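MdbA (Actinomyces oris, PDB 4Z7X) is a thiol-disulfide oxidoreductase of the thioredoxin superfamily that probably forms disulfide bonds in exported proteins, including those of the pilus assembly pathway. Local coordinates at residues A[79-84]-A[215-220]. Numbering follows the deposited sequence.
Sequences QEINQL and TSLTEL
E80 reaches across from helix 68-86 and places its carboxylate on the first turn of helix 216-222. E80 CB lies 3.6 Å from T218 OG1. With CG tucked over the backbone between N and C (chi1 70°), the extended chain beyond it carries E80 CD to 3.5 Å from L217 CB, the two side chains crossing at about a right angle. E80 OE1 accepts the backbone N-H of L217, with L217 N at 2.9 Å, on its syn side and 29° out of the carboxylate plane. It also accepts a hydrogen bond from H77 ND1, one turn earlier in its own helix. E80 OE2 takes two donors: T218 OG1 at 2.6 Å, through the anti lone pair, and T218 N at 2.7 Å, from above the plane. Four bonds thus hold the buried carboxylate, and the amino end of the helix would probably stabilise its negative charge. An alanine here would probably leave L217 N, T218 N and the T218 hydroxyl without their acceptor and open a gap between the helices. Apolar packing flanks the carboxylate. I81 CG1 meets L217 CD1 at 3.8 Å, and L84 CD1 lies 4.3 Å from L217 CB. A carboxylate from one helix here accepts backbone N-H groups in the first turn of another, joining the C-terminal helix to the long helix after strand 58-63 in the thioredoxin fold.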
loop_
_atom_site.group_PDB
_atom_site.type_symbol
_atom_site.label_atom_id
_atom_site.label_comp_id
_atom_site.label_asym_id
_atom_site.label_seq_id
_atom_site.Cartn_x
_atom_site.Cartn_y
_atom_site.Cartn_z
ATOM N N GLN A 79 5.087 3.228 -11.959
ATOM C CA GLN A 79 6.290 2.899 -12.715
ATOM C C GLN A 79 7.522 3.475 -12.023
ATOM O O GLN A 79 8.528 2.764 -11.824
ATOM C CB GLN A 79 6.170 3.428 -14.131
ATOM C CG GLN A 79 7.306 2.977 -14.992
ATOM C CD GLN A 79 7.253 1.490 -15.320
ATOM O OE1 GLN A 79 6.193 0.798 -15.261
ATOM N NE2 GLN A 79 8.413 0.965 -15.645
ATOM N N GLU A 80 7.458 4.735 -11.615
ATOM C CA GLU A 80 8.657 5.355 -10.998
ATOM C C GLU A 80 8.898 4.865 -9.563
ATOM O O GLU A 80 10.022 4.795 -9.124
ATOM C CB GLU A 80 8.624 6.888 -11.048
ATOM C CG GLU A 80 7.607 7.579 -10.161
ATOM C CD GLU A 80 7.854 9.071 -10.079
ATOM O OE1 GLU A 80 6.890 9.820 -9.791
ATOM O OE2 GLU A 80 9.018 9.517 -10.301
ATOM N N ILE A 81 7.832 4.531 -8.834
ATOM C CA ILE A 81 8.036 3.952 -7.512
ATOM C C ILE A 81 8.767 2.609 -7.649
ATOM O O ILE A 81 9.711 2.311 -6.905
ATOM C CB ILE A 81 6.714 3.774 -6.780
ATOM C CG1 ILE A 81 6.192 5.163 -6.412
ATOM C CG2 ILE A 81 6.885 2.861 -5.579
ATOM C CD1 ILE A 81 4.809 5.220 -5.821
ATOM N N ASN A 82 8.298 1.756 -8.563
ATOM C CA ASN A 82 8.984 0.489 -8.822
ATOM C C ASN A 82 10.429 0.713 -9.262
ATOM O O ASN A 82 11.337 -0.046 -8.858
ATOM C CB ASN A 82 8.244 -0.331 -9.864
ATOM C CG ASN A 82 6.980 -0.940 -9.304
ATOM O OD1 ASN A 82 6.823 -1.008 -8.093
ATOM N ND2 ASN A 82 6.068 -1.340 -10.159
ATOM N N GLN A 83 10.665 1.770 -10.076
ATOM C CA GLN A 83 12.014 2.061 -10.537
ATOM C C GLN A 83 12.891 2.524 -9.405
ATOM O O GLN A 83 14.024 2.074 -9.301
ATOM C CB GLN A 83 11.999 3.064 -11.667
ATOM C CG GLN A 83 13.318 3.173 -12.342
ATOM C CD GLN A 83 13.720 1.905 -13.043
ATOM O OE1 GLN A 83 12.908 1.257 -13.713
ATOM N NE2 GLN A 83 14.995 1.545 -12.905
ATOM N N LEU A 84 12.391 3.447 -8.583
ATOM C CA LEU A 84 13.145 3.894 -7.420
ATOM C C LEU A 84 13.506 2.739 -6.524
ATOM O O LEU A 84 14.609 2.697 -5.985
ATOM C CB LEU A 84 12.353 4.950 -6.650
ATOM C CG LEU A 84 12.269 6.300 -7.354
ATOM C CD1 LEU A 84 11.072 7.060 -6.788
ATOM C CD2 LEU A 84 13.578 7.150 -7.298
ATOM N N THR A 215 7.336 11.391 -13.339
ATOM C CA THR A 215 8.707 11.430 -12.841
ATOM C C THR A 215 8.873 12.364 -11.650
ATOM O O THR A 215 10.005 12.619 -11.206
ATOM C CB THR A 215 9.666 11.913 -13.932
ATOM O OG1 THR A 215 9.218 13.179 -14.431
ATOM C CG2 THR A 215 9.705 10.918 -15.017
ATOM N N SER A 216 7.767 12.875 -11.139
ATOM C CA SER A 216 7.858 13.866 -10.063
ATOM C C SER A 216 8.410 13.326 -8.739
ATOM O O SER A 216 9.123 14.049 -8.061
ATOM C CB SER A 216 6.553 14.622 -9.886
ATOM O OG SER A 216 5.468 13.749 -9.724
ATOM N N LEU A 217 8.158 12.062 -8.389
ATOM C CA LEU A 217 8.763 11.500 -7.176
ATOM C C LEU A 217 10.265 11.331 -7.393
ATOM O O LEU A 217 11.059 11.568 -6.484
ATOM C CB LEU A 217 8.123 10.158 -6.714
ATOM C CG LEU A 217 6.698 10.329 -6.164
ATOM C CD1 LEU A 217 6.058 8.967 -6.109
ATOM C CD2 LEU A 217 6.710 10.976 -4.791
ATOM N N THR A 218 10.658 10.888 -8.575
ATOM C CA THR A 218 12.075 10.738 -8.893
ATOM C C THR A 218 12.840 12.057 -8.757
ATOM O O THR A 218 13.921 12.112 -8.144
ATOM C CB THR A 218 12.241 10.079 -10.263
ATOM O OG1 THR A 218 11.566 8.827 -10.250
ATOM C CG2 THR A 218 13.670 9.878 -10.591
ATOM N N GLU A 219 12.232 13.118 -9.261
ATOM C CA GLU A 219 12.803 14.465 -9.133
ATOM C C GLU A 219 12.951 14.911 -7.693
ATOM O O GLU A 219 13.992 15.462 -7.317
ATOM C CB GLU A 219 11.975 15.462 -9.920
ATOM C CG GLU A 219 12.023 15.197 -11.428
ATOM C CD GLU A 219 10.823 15.739 -12.197
ATOM O OE1 GLU A 219 10.056 16.583 -11.655
ATOM O OE2 GLU A 219 10.651 15.325 -13.366
ATOM N N LEU A 220 11.935 14.638 -6.884
ATOM C CA LEU A 220 11.994 14.916 -5.452
ATOM C C LEU A 220 13.128 14.136 -4.791
ATOM O O LEU A 220 13.926 14.685 -4.048
ATOM C CB LEU A 220 10.666 14.538 -4.820
ATOM C CG LEU A 220 10.609 14.588 -3.282
ATOM C CD1 LEU A 220 10.962 15.975 -2.748
ATOM C CD2 LEU A 220 9.267 14.116 -2.767
#